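Local structure of pngf-ii (Elizabethkingia meningoseptica, 4R4X) at residues Q2-E13 with S143-I154; K182-V190 with L362-Q370. The protein probably hydrolyses the amide link between asparagine and the glycan of N-glycoproteins, as a bacterial peptide:N-glycosidase related to PNGase F. All coordinates share one frame; numbering follows the deposited sequence.

Interaction 1 of 2, residues Q2-E13 with S143-I154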
loop_
_atom_site.group_PDB
_atom_site.type_symbol
_atom_site.label_atom_id
_atom_site.label_comp_id
_atom_site.label_asym_id
_atom_site.label_seq_id
_atom_site.Cartn_x
_atom_site.Cartn_y
_atom_site.Cartn_z
ATOM N N GLN A 2 -27.709 -1.580 -42.569
ATOM C CA GLN A 2 -28.616 -1.746 -41.448
ATOM C C GLN A 2 -27.832 -2.038 -40.167
ATOM O O GLN A 2 -26.869 -2.828 -40.176
ATOM C CB GLN A 2 -29.596 -2.884 -41.712
ATOM C CG GLN A 2 -30.540 -3.198 -40.558
ATOM C CD GLN A 2 -31.616 -2.146 -40.370
ATOM O OE1 GLN A 2 -32.342 -1.848 -41.306
ATOM N NE2 GLN A 2 -31.735 -1.590 -39.150
ATOM N N THR A 3 -28.263 -1.391 -39.091
ATOM C CA THR A 3 -27.717 -1.605 -37.763
ATOM C C THR A 3 -28.582 -2.547 -36.951
ATOM O O THR A 3 -29.817 -2.420 -36.944
ATOM C CB THR A 3 -27.582 -0.260 -37.029
ATOM O OG1 THR A 3 -26.658 0.539 -37.749
ATOM C CG2 THR A 3 -27.083 -0.440 -35.601
ATOM N N TYR A 4 -27.936 -3.467 -36.228
ATOM C CA TYR A 4 -28.654 -4.401 -35.361
ATOM C C TYR A 4 -28.164 -4.322 -33.928
ATOM O O TYR A 4 -27.004 -4.069 -33.677
ATOM C CB TYR A 4 -28.475 -5.844 -35.832
ATOM C CG TYR A 4 -28.968 -6.094 -37.224
ATOM C CD1 TYR A 4 -28.130 -5.901 -38.299
ATOM C CD2 TYR A 4 -30.270 -6.526 -37.462
ATOM C CE1 TYR A 4 -28.565 -6.120 -39.591
ATOM C CE2 TYR A 4 -30.721 -6.751 -38.759
ATOM C CZ TYR A 4 -29.858 -6.544 -39.813
ATOM O OH TYR A 4 -30.250 -6.740 -41.115
ATOM N N GLU A 5 -29.062 -4.597 -32.998
ATOM C CA GLU A 5 -28.746 -4.655 -31.587
ATOM C C GLU A 5 -29.013 -6.057 -31.108
ATOM O O GLU A 5 -30.138 -6.538 -31.232
ATOM C CB GLU A 5 -29.638 -3.677 -30.837
ATOM C CG GLU A 5 -29.543 -3.747 -29.329
ATOM C CD GLU A 5 -29.911 -2.412 -28.683
ATOM O OE1 GLU A 5 -30.194 -1.440 -29.435
ATOM O OE2 GLU A 5 -29.916 -2.329 -27.442
ATOM N N ILE A 6 -27.987 -6.720 -30.590
ATOM C CA ILE A 6 -28.118 -8.070 -30.072
ATOM C C ILE A 6 -27.907 -8.093 -28.575
ATOM O O ILE A 6 -26.911 -7.551 -28.065
ATOM C CB ILE A 6 -27.098 -9.028 -30.728
ATOM C CG1 ILE A 6 -27.212 -8.961 -32.264
ATOM C CG2 ILE A 6 -27.328 -10.450 -30.212
ATOM C CD1 ILE A 6 -26.334 -7.913 -32.916
ATOM N N THR A 7 -28.851 -8.705 -27.870
ATOM C CA THR A 7 -28.847 -8.759 -26.440
ATOM C C THR A 7 -28.627 -10.176 -25.994
ATOM O O THR A 7 -29.226 -11.089 -26.540
ATOM C CB THR A 7 -30.196 -8.272 -25.877
ATOM O OG1 THR A 7 -30.460 -6.966 -26.409
ATOM C CG2 THR A 7 -30.153 -8.248 -24.345
ATOM N N TYR A 8 -27.752 -10.354 -25.015
ATOM C CA TYR A 8 -27.296 -11.686 -24.623
ATOM C C TYR A 8 -27.657 -12.027 -23.194
ATOM O O TYR A 8 -27.884 -11.142 -22.359
ATOM C CB TYR A 8 -25.775 -11.803 -24.759
ATOM C CG TYR A 8 -25.256 -11.677 -26.172
ATOM C CD1 TYR A 8 -24.912 -10.444 -26.690
ATOM C CD2 TYR A 8 -25.095 -12.794 -26.983
ATOM C CE1 TYR A 8 -24.425 -10.312 -27.985
ATOM C CE2 TYR A 8 -24.620 -12.677 -28.285
ATOM C CZ TYR A 8 -24.277 -11.443 -28.782
ATOM O OH TYR A 8 -23.797 -11.303 -30.072
ATOM N N GLN A 9 -27.648 -13.322 -22.921
ATOM C CA GLN A 9 -27.983 -13.868 -21.606
ATOM C C GLN A 9 -26.959 -14.911 -21.167
ATOM O O GLN A 9 -26.676 -15.856 -21.916
ATOM C CB GLN A 9 -29.374 -14.500 -21.666
ATOM C CG GLN A 9 -29.865 -15.064 -20.348
ATOM C CD GLN A 9 -31.254 -15.667 -20.470
ATOM O OE1 GLN A 9 -32.231 -15.084 -19.998
ATOM N NE2 GLN A 9 -31.351 -16.810 -21.120
ATOM N N ASN A 10 -26.431 -14.746 -19.953
ATOM C CA ASN A 10 -25.457 -15.659 -19.341
ATOM C C ASN A 10 -26.112 -16.759 -18.513
ATOM O O ASN A 10 -27.067 -16.500 -17.788
ATOM C CB ASN A 10 -24.493 -14.893 -18.434
ATOM C CG ASN A 10 -23.532 -14.021 -19.223
ATOM O OD1 ASN A 10 -22.315 -14.124 -19.085
ATOM N ND2 ASN A 10 -24.074 -13.207 -20.093
ATOM N N SER A 11 -25.564 -17.968 -18.634
ATOM C CA SER A 11 -26.033 -19.164 -17.939
ATOM C C SER A 11 -24.832 -19.908 -17.411
ATOM O O SER A 11 -23.759 -19.854 -18.000
ATOM C CB SER A 11 -26.757 -20.091 -18.916
ATOM O OG SER A 11 -28.101 -19.699 -19.088
ATOM N N PHE A 12 -25.012 -20.605 -16.297
ATOM C CA PHE A 12 -24.036 -21.586 -15.838
ATOM C C PHE A 12 -24.765 -22.918 -15.669
ATOM O O PHE A 12 -25.724 -23.006 -14.908
ATOM C CB PHE A 12 -23.377 -21.144 -14.527
ATOM C CG PHE A 12 -22.244 -22.035 -14.097
ATOM C CD1 PHE A 12 -21.028 -22.008 -14.772
ATOM C CD2 PHE A 12 -22.392 -22.912 -13.025
ATOM C CE1 PHE A 12 -19.982 -22.835 -14.386
ATOM C CE2 PHE A 12 -21.351 -23.741 -12.636
ATOM C CZ PHE A 12 -20.145 -23.704 -13.319
ATOM N N GLU A 13 -24.333 -23.930 -16.425
ATOM C CA GLU A 13 -24.874 -25.292 -16.329
ATOM C C GLU A 13 -26.394 -25.299 -16.246
ATOM O O GLU A 13 -26.971 -25.925 -15.368
ATOM C CB GLU A 13 -24.253 -26.029 -15.132
ATOM C CG GLU A 13 -22.781 -26.371 -15.337
ATOM C CD GLU A 13 -22.100 -26.941 -14.100
ATOM O OE1 GLU A 13 -22.757 -27.048 -13.040
ATOM O OE2 GLU A 13 -20.896 -27.282 -14.191
ATOM N N SER A 143 -19.575 -25.291 -19.734
ATOM C CA SER A 143 -20.383 -24.913 -18.567
ATOM C C SER A 143 -20.949 -23.499 -18.618
ATOM O O SER A 143 -22.119 -23.289 -18.304
ATOM C CB SER A 143 -19.545 -25.051 -17.297
ATOM O OG SER A 143 -18.908 -26.309 -17.263
ATOM N N SER A 144 -20.105 -22.531 -18.967
ATOM C CA SER A 144 -20.500 -21.129 -18.984
ATOM C C SER A 144 -20.930 -20.721 -20.392
ATOM O O SER A 144 -20.128 -20.744 -21.337
ATOM C CB SER A 144 -19.352 -20.261 -18.511
ATOM O OG SER A 144 -18.965 -20.647 -17.202
ATOM N N VAL A 145 -22.195 -20.342 -20.508
ATOM C CA VAL A 145 -22.833 -20.101 -21.792
ATOM C C VAL A 145 -23.240 -18.635 -21.858
ATOM O O VAL A 145 -23.730 -18.091 -20.876
ATOM C CB VAL A 145 -24.106 -20.966 -21.938
ATOM C CG1 VAL A 145 -24.815 -20.695 -23.262
ATOM C CG2 VAL A 145 -23.782 -22.450 -21.793
ATOM N N VAL A 146 -23.038 -18.004 -23.008
ATOM C CA VAL A 146 -23.585 -16.674 -23.276
ATOM C C VAL A 146 -24.353 -16.835 -24.583
ATOM O O VAL A 146 -23.760 -17.238 -25.578
ATOM C CB VAL A 146 -22.469 -15.605 -23.427
ATOM C CG1 VAL A 146 -23.065 -14.219 -23.670
ATOM C CG2 VAL A 146 -21.580 -15.571 -22.195
ATOM N N GLU A 147 -25.658 -16.567 -24.579
ATOM C CA GLU A 147 -26.483 -16.772 -25.767
ATOM C C GLU A 147 -27.390 -15.567 -26.059
ATOM O O GLU A 147 -27.948 -14.967 -25.154
ATOM C CB GLU A 147 -27.298 -18.072 -25.622
ATOM C CG GLU A 147 -28.291 -18.339 -26.746
ATOM C CD GLU A 147 -28.780 -19.797 -26.795
ATOM O OE1 GLU A 147 -28.529 -20.560 -25.831
ATOM O OE2 GLU A 147 -29.405 -20.176 -27.801
ATOM N N ALA A 148 -27.530 -15.221 -27.332
ATOM C CA ALA A 148 -28.430 -14.136 -27.743
ATOM C C ALA A 148 -29.892 -14.486 -27.419
ATOM O O ALA A 148 -30.300 -15.637 -27.587
ATOM C CB ALA A 148 -28.267 -13.870 -29.229
ATOM N N THR A 149 -30.644 -13.506 -26.913
ATOM C CA THR A 149 -32.082 -13.631 -26.652
ATOM C C THR A 149 -32.905 -12.770 -27.618
ATOM O O THR A 149 -34.084 -13.019 -27.807
ATOM C CB THR A 149 -32.416 -13.204 -25.212
ATOM O OG1 THR A 149 -31.738 -11.993 -24.921
ATOM C CG2 THR A 149 -31.959 -14.247 -24.231
ATOM N N SER A 150 -32.295 -11.759 -28.233
ATOM C CA SER A 150 -32.974 -10.991 -29.269
ATOM C C SER A 150 -31.977 -10.358 -30.211
ATOM O O SER A 150 -30.869 -10.022 -29.801
ATOM C CB SER A 150 -33.880 -9.907 -28.663
ATOM O OG SER A 150 -33.141 -9.055 -27.826
ATOM N N VAL A 151 -32.390 -10.229 -31.464
ATOM C CA VAL A 151 -31.673 -9.517 -32.497
ATOM C C VAL A 151 -32.694 -8.560 -33.119
ATOM O O VAL A 151 -33.672 -9.018 -33.708
ATOM C CB VAL A 151 -31.118 -10.479 -33.578
ATOM C CG1 VAL A 151 -30.433 -9.700 -34.692
ATOM C CG2 VAL A 151 -30.162 -11.484 -32.945
ATOM N N LYS A 152 -32.480 -7.250 -32.975
ATOM C CA LYS A 152 -33.426 -6.242 -33.482
ATOM C C LYS A 152 -32.739 -5.219 -34.363
ATOM O O LYS A 152 -31.607 -4.825 -34.083
ATOM C CB LYS A 152 -34.078 -5.456 -32.348
ATOM C CG LYS A 152 -34.411 -6.199 -31.076
ATOM C CD LYS A 152 -34.915 -5.169 -30.063
ATOM C CE LYS A 152 -35.055 -5.732 -28.650
ATOM N NZ LYS A 152 -36.338 -6.472 -28.490
ATOM N N LYS A 153 -33.450 -4.767 -35.398
ATOM C CA LYS A 153 -33.027 -3.660 -36.243
ATOM C C LYS A 153 -33.190 -2.331 -35.517
ATOM O O LYS A 153 -34.198 -2.118 -34.859
ATOM C CB LYS A 153 -33.893 -3.604 -37.511
ATOM C CG LYS A 153 -33.677 -4.771 -38.448
ATOM C CD LYS A 153 -34.467 -4.635 -39.743
ATOM C CE LYS A 153 -34.576 -5.995 -40.410
ATOM N NZ LYS A 153 -34.971 -5.904 -41.836
ATOM N N ILE A 154 -32.217 -1.430 -35.669
ATOM C CA ILE A 154 -32.338 -0.079 -35.126
ATOM C C ILE A 154 -31.868 0.947 -36.135
ATOM O O ILE A 154 -31.182 0.609 -37.104
ATOM C CB ILE A 154 -31.591 0.097 -33.780
ATOM C CG1 ILE A 154 -30.082 -0.103 -33.943
ATOM C CG2 ILE A 154 -32.135 -0.882 -32.747
ATOM C CD1 ILE A 154 -29.278 0.199 -32.693
HETATM O O HOH W 1 -29.736 1.151 -39.173
HETATM O O HOH W 2 -31.548 -6.869 -28.949
HETATM O O HOH W 3 -21.852 -17.157 -18.742
#

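Interaction 2 of 2, residues K182-V190 with L362-Q370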
loop_
_atom_site.group_PDB
_atom_site.type_symbol
_atom_site.label_atom_id
_atom_site.label_comp_id
_atom_site.label_asym_id
_atom_site.label_seq_id
_atom_site.Cartn_x
_atom_site.Cartn_y
_atom_site.Cartn_z
ATOM N N LYS A 182 -5.147 2.014 -11.236
ATOM C CA LYS A 182 -4.983 3.160 -10.337
ATOM C C LYS A 182 -6.288 3.923 -10.088
ATOM O O LYS A 182 -6.421 4.591 -9.068
ATOM C CB LYS A 182 -3.890 4.111 -10.839
ATOM C CG LYS A 182 -2.501 3.581 -10.541
ATOM C CD LYS A 182 -1.417 4.290 -11.310
ATOM C CE LYS A 182 -0.048 3.685 -10.999
ATOM N NZ LYS A 182 0.939 4.177 -11.996
ATOM N N SER A 183 -7.258 3.808 -10.992
ATOM C CA SER A 183 -8.545 4.471 -10.817
ATOM C C SER A 183 -9.422 3.797 -9.736
ATOM O O SER A 183 -10.433 4.357 -9.295
ATOM C CB SER A 183 -9.309 4.515 -12.157
ATOM O OG SER A 183 -9.930 3.275 -12.456
ATOM N N ARG A 184 -9.020 2.607 -9.301
ATOM C CA ARG A 184 -9.814 1.852 -8.340
ATOM C C ARG A 184 -9.561 2.280 -6.893
ATOM O O ARG A 184 -10.257 1.837 -5.988
ATOM C CB ARG A 184 -9.525 0.364 -8.490
ATOM C CG ARG A 184 -9.811 -0.192 -9.859
ATOM C CD ARG A 184 -9.642 -1.696 -9.891
ATOM N NE ARG A 184 -9.962 -2.270 -11.205
ATOM C CZ ARG A 184 -11.176 -2.606 -11.636
ATOM N NH1 ARG A 184 -12.256 -2.422 -10.890
ATOM N NH2 ARG A 184 -11.311 -3.121 -12.841
ATOM N N PHE A 185 -8.537 3.083 -6.657
ATOM C CA PHE A 185 -8.195 3.453 -5.293
ATOM C C PHE A 185 -7.550 4.808 -5.295
ATOM O O PHE A 185 -7.312 5.380 -6.360
ATOM C CB PHE A 185 -7.292 2.400 -4.631
ATOM C CG PHE A 185 -5.946 2.238 -5.285
ATOM C CD1 PHE A 185 -5.794 1.454 -6.426
ATOM C CD2 PHE A 185 -4.830 2.880 -4.768
ATOM C CE1 PHE A 185 -4.538 1.302 -7.019
ATOM C CE2 PHE A 185 -3.581 2.731 -5.365
ATOM C CZ PHE A 185 -3.444 1.944 -6.487
ATOM N N ILE A 186 -7.254 5.321 -4.106
ATOM C CA ILE A 186 -6.674 6.646 -3.965
ATOM C C ILE A 186 -5.203 6.556 -3.595
ATOM O O ILE A 186 -4.853 5.915 -2.600
ATOM C CB ILE A 186 -7.400 7.426 -2.872
ATOM C CG1 ILE A 186 -8.867 7.625 -3.272
ATOM C CG2 ILE A 186 -6.726 8.761 -2.616
ATOM C CD1 ILE A 186 -9.764 8.030 -2.129
ATOM N N THR A 187 -4.362 7.247 -4.360
ATOM C CA THR A 187 -2.936 7.367 -4.047
ATOM C C THR A 187 -2.699 8.772 -3.557
ATOM O O THR A 187 -3.159 9.735 -4.185
ATOM C CB THR A 187 -2.057 7.073 -5.279
ATOM O OG1 THR A 187 -2.271 5.724 -5.663
ATOM C CG2 THR A 187 -0.577 7.247 -4.970
ATOM N N ILE A 188 -2.032 8.872 -2.416
ATOM C CA ILE A 188 -1.556 10.128 -1.882
ATOM C C ILE A 188 -0.036 10.218 -2.043
ATOM O O ILE A 188 0.708 9.636 -1.240
ATOM C CB ILE A 188 -1.904 10.266 -0.397
ATOM C CG1 ILE A 188 -3.406 10.029 -0.154
ATOM C CG2 ILE A 188 -1.456 11.627 0.127
ATOM C CD1 ILE A 188 -4.297 11.125 -0.692
ATOM N N PRO A 189 0.437 10.986 -3.050
ATOM C CA PRO A 189 1.876 11.129 -3.244
ATOM C C PRO A 189 2.494 11.944 -2.129
ATOM O O PRO A 189 1.889 12.930 -1.676
ATOM C CB PRO A 189 2.000 11.867 -4.593
ATOM C CG PRO A 189 0.615 12.120 -5.081
ATOM C CD PRO A 189 -0.344 11.839 -3.967
ATOM N N VAL A 190 3.668 11.528 -1.666
ATOM C CA VAL A 190 4.394 12.281 -0.661
ATOM C C VAL A 190 5.766 12.689 -1.189
ATOM O O VAL A 190 6.013 13.880 -1.347
ATOM C CB VAL A 190 4.535 11.492 0.660
ATOM C CG1 VAL A 190 5.171 12.360 1.727
ATOM C CG2 VAL A 190 3.181 11.008 1.128
ATOM N N LEU A 362 7.892 7.821 -1.559
ATOM C CA LEU A 362 6.913 7.497 -0.539
ATOM C C LEU A 362 5.515 7.937 -0.956
ATOM O O LEU A 362 5.327 9.079 -1.426
ATOM C CB LEU A 362 7.279 8.198 0.758
ATOM C CG LEU A 362 6.329 8.035 1.932
ATOM C CD1 LEU A 362 6.405 6.604 2.411
ATOM C CD2 LEU A 362 6.710 9.018 3.031
ATOM N N GLU A 363 4.540 7.047 -0.756
ATOM C CA GLU A 363 3.132 7.358 -0.976
ATOM C C GLU A 363 2.256 6.598 0.017
ATOM O O GLU A 363 2.692 5.616 0.636
ATOM C CB GLU A 363 2.725 7.049 -2.434
ATOM C CG GLU A 363 2.714 5.567 -2.795
ATOM C CD GLU A 363 2.457 5.288 -4.270
ATOM O OE1 GLU A 363 1.744 4.304 -4.577
ATOM O OE2 GLU A 363 2.955 6.046 -5.136
ATOM N N LEU A 364 1.040 7.094 0.190
ATOM C CA LEU A 364 -0.023 6.403 0.874
ATOM C C LEU A 364 -1.071 5.947 -0.123
ATOM O O LEU A 364 -1.259 6.575 -1.174
ATOM C CB LEU A 364 -0.694 7.331 1.888
ATOM C CG LEU A 364 0.142 8.093 2.908
ATOM C CD1 LEU A 364 -0.752 8.928 3.822
ATOM C CD2 LEU A 364 0.968 7.138 3.744
ATOM N N SER A 365 -1.757 4.854 0.180
ATOM C CA SER A 365 -2.901 4.445 -0.616
ATOM C C SER A 365 -4.081 4.093 0.291
ATOM O O SER A 365 -3.912 3.488 1.379
ATOM C CB SER A 365 -2.567 3.261 -1.523
ATOM O OG SER A 365 -2.208 2.116 -0.787
ATOM N N ILE A 366 -5.258 4.494 -0.169
ATOM C CA ILE A 366 -6.520 4.290 0.528
ATOM C C ILE A 366 -7.449 3.488 -0.372
ATOM O O ILE A 366 -7.713 3.870 -1.526
ATOM C CB ILE A 366 -7.189 5.621 0.904
ATOM C CG1 ILE A 366 -6.214 6.520 1.657
ATOM C CG2 ILE A 366 -8.462 5.367 1.736
ATOM C CD1 ILE A 366 -6.487 7.990 1.474
ATOM N N HIS A 367 -7.924 2.363 0.158
ATOM C CA HIS A 367 -8.654 1.382 -0.613
ATOM C C HIS A 367 -10.098 1.264 -0.098
ATOM O O HIS A 367 -10.304 1.212 1.124
ATOM C CB HIS A 367 -7.923 0.042 -0.579
ATOM C CG HIS A 367 -6.507 0.152 -1.038
ATOM N ND1 HIS A 367 -6.129 -0.037 -2.356
ATOM C CD2 HIS A 367 -5.392 0.534 -0.378
ATOM C CE1 HIS A 367 -4.832 0.176 -2.474
ATOM N NE2 HIS A 367 -4.365 0.546 -1.294
ATOM N N PRO A 368 -11.083 1.244 -1.025
ATOM C CA PRO A 368 -12.530 1.341 -0.755
ATOM C C PRO A 368 -13.135 0.034 -0.215
ATOM O O PRO A 368 -14.143 -0.459 -0.717
ATOM C CB PRO A 368 -13.116 1.673 -2.146
ATOM C CG PRO A 368 -12.181 0.996 -3.092
ATOM C CD PRO A 368 -10.820 1.218 -2.488
ATOM N N ASP A 369 -12.528 -0.504 0.825
ATOM C CA ASP A 369 -12.962 -1.733 1.424
ATOM C C ASP A 369 -14.085 -1.463 2.440
ATOM O O ASP A 369 -14.394 -0.319 2.746
ATOM C CB ASP A 369 -11.760 -2.368 2.142
ATOM C CG ASP A 369 -10.761 -2.942 1.187
ATOM O OD1 ASP A 369 -11.197 -3.462 0.131
ATOM O OD2 ASP A 369 -9.539 -2.904 1.489
ATOM N N GLN A 370 -14.647 -2.534 2.977
ATOM C CA GLN A 370 -15.626 -2.456 4.068
ATOM C C GLN A 370 -15.224 -3.512 5.114
ATOM O O GLN A 370 -16.037 -4.317 5.546
ATOM C CB GLN A 370 -17.057 -2.682 3.538
ATOM C CG GLN A 370 -17.465 -1.758 2.372
ATOM C CD GLN A 370 -18.673 -2.243 1.557
ATOM O OE1 GLN A 370 -18.868 -3.441 1.329
ATOM N NE2 GLN A 370 -19.476 -1.296 1.088
#

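Interaction 1 of 2, residues Q2-E13 with S143-I154
Residues 2-13 and 143-154 pair as antiparallel strands in the N-terminal domain, joining the first strand of the chain to one that follows it 130 residues later. The ladder runs from Tyr4 opposite Lys153 to Phe12 opposite Ser144 and is interrupted once, where Thr149 and Ser150 both face Thr7 in a classic beta bulge. Thr7 is bonded to both: its O accepts from Thr149 N (2.8 Å), while its N donates to Ser150 O (3.1 Å). A water fills in beside the bulge, bonded to Glu5 O, Thr7 OG1 and Ser150 OG.

On one face, Ile6 and Val151 run alongside each other, with Ile6 CG1 3.9 Å from Val151 CG2. A chi1 of -54° sets Ile6 CG1 beside the backbone N and leaves CG2 anti to it; CG2 reaches Ala148 CB at 3.7 Å. Tyr8 lies across Val146, its CB 3.8 Å from Val146 CG1, and its hydroxyl continues to the backbone of Val135. The other face is more polar: Glu5 forms a salt bridge with Lys40, while Gln9 CB rests on Thr149 CG2. At the N-terminal end Thr3 O accepts from Gln2 NE2 (3.0 Å) and Ile154 N (2.9 Å), which approach from opposite faces of its carbonyl plane. Strand 23-27 pairs with strand 3-12 as well, and strand 134-140 with 144-154, so the contact is an interior seam of antiparallel beta structure broken by a classic bulge.

Interaction 2 of 2, residues K182-V190 with L362-Q370
Ile188, Leu364 and Ile366 form the apolar centre of this antiparallel pairing, in which strand 186-196 borders a four-stranded sheet and residues 362-367 end the adjacent strand 358-367. Ile188 CB meets Leu364 CB at 3.9 Å, and Ile188 CG1 lies 4.0 Å from Ile366 CD1, the two isoleucine side chains crossing at a slant. Ile186 CG2 touches the same CD1 from two residues earlier in its strand. Pro224 and Ile223 add to this face from a neighbouring loop, against Ile188 and Leu364 respectively. Toward the other end, Val190 and Leu362 run side by side in the same direction.

Five backbone hydrogen bonds fix the register. Ile186 and Ile366 exchange a reciprocal pair, as do Ile188 and Leu364. The last, Val190 N to Leu362 O, is more bent, at 141°.

On the opposite face, chi1 of -63° places Thr187 OG1 beside the backbone N, which leaves CG2 turned to the carboxylate of Glu363, with 3.7 Å from CG2 to Glu363 CD. At the end of the ladder, Phe185, just before its strand, and His367, the last residue of the other, bring their rings together. The planes are near parallel (23°) but slid apart so that the rings barely overlap, with centroids 4.8 Å apart and His367 CE1 over one face of the phenyl ring; Trp181 also meets this phenylalanine. The neighbouring ring nitrogen, NE2, has a polar partner: Ser365 OG lies 2.7 Å from His367 NE2 in a hydrogen bond that either group could donate, and the serine oxygen is also bonded to Arg329 NH2.

Interactions 1 and 2 both join antiparallel strands far apart in sequence, but in separate parts of the molecule, with centres 38 Å apart and nearest atoms about 17 Å apart. They share no secondary-structure element. The centre of interaction 1 lies far from the centre of the molecule, about 41 Å, and that of interaction 2 close to it, about 7 Å, where 182-190 continues from helix 173-182. Both are partly buried. The first is the longer ladder, bulged and bridged by water at separate points, with strands added on both flanks; the second is shorter and regular, sits at a sheet border, and combines an aliphatic face with an aromatic pair at the end of the ladder.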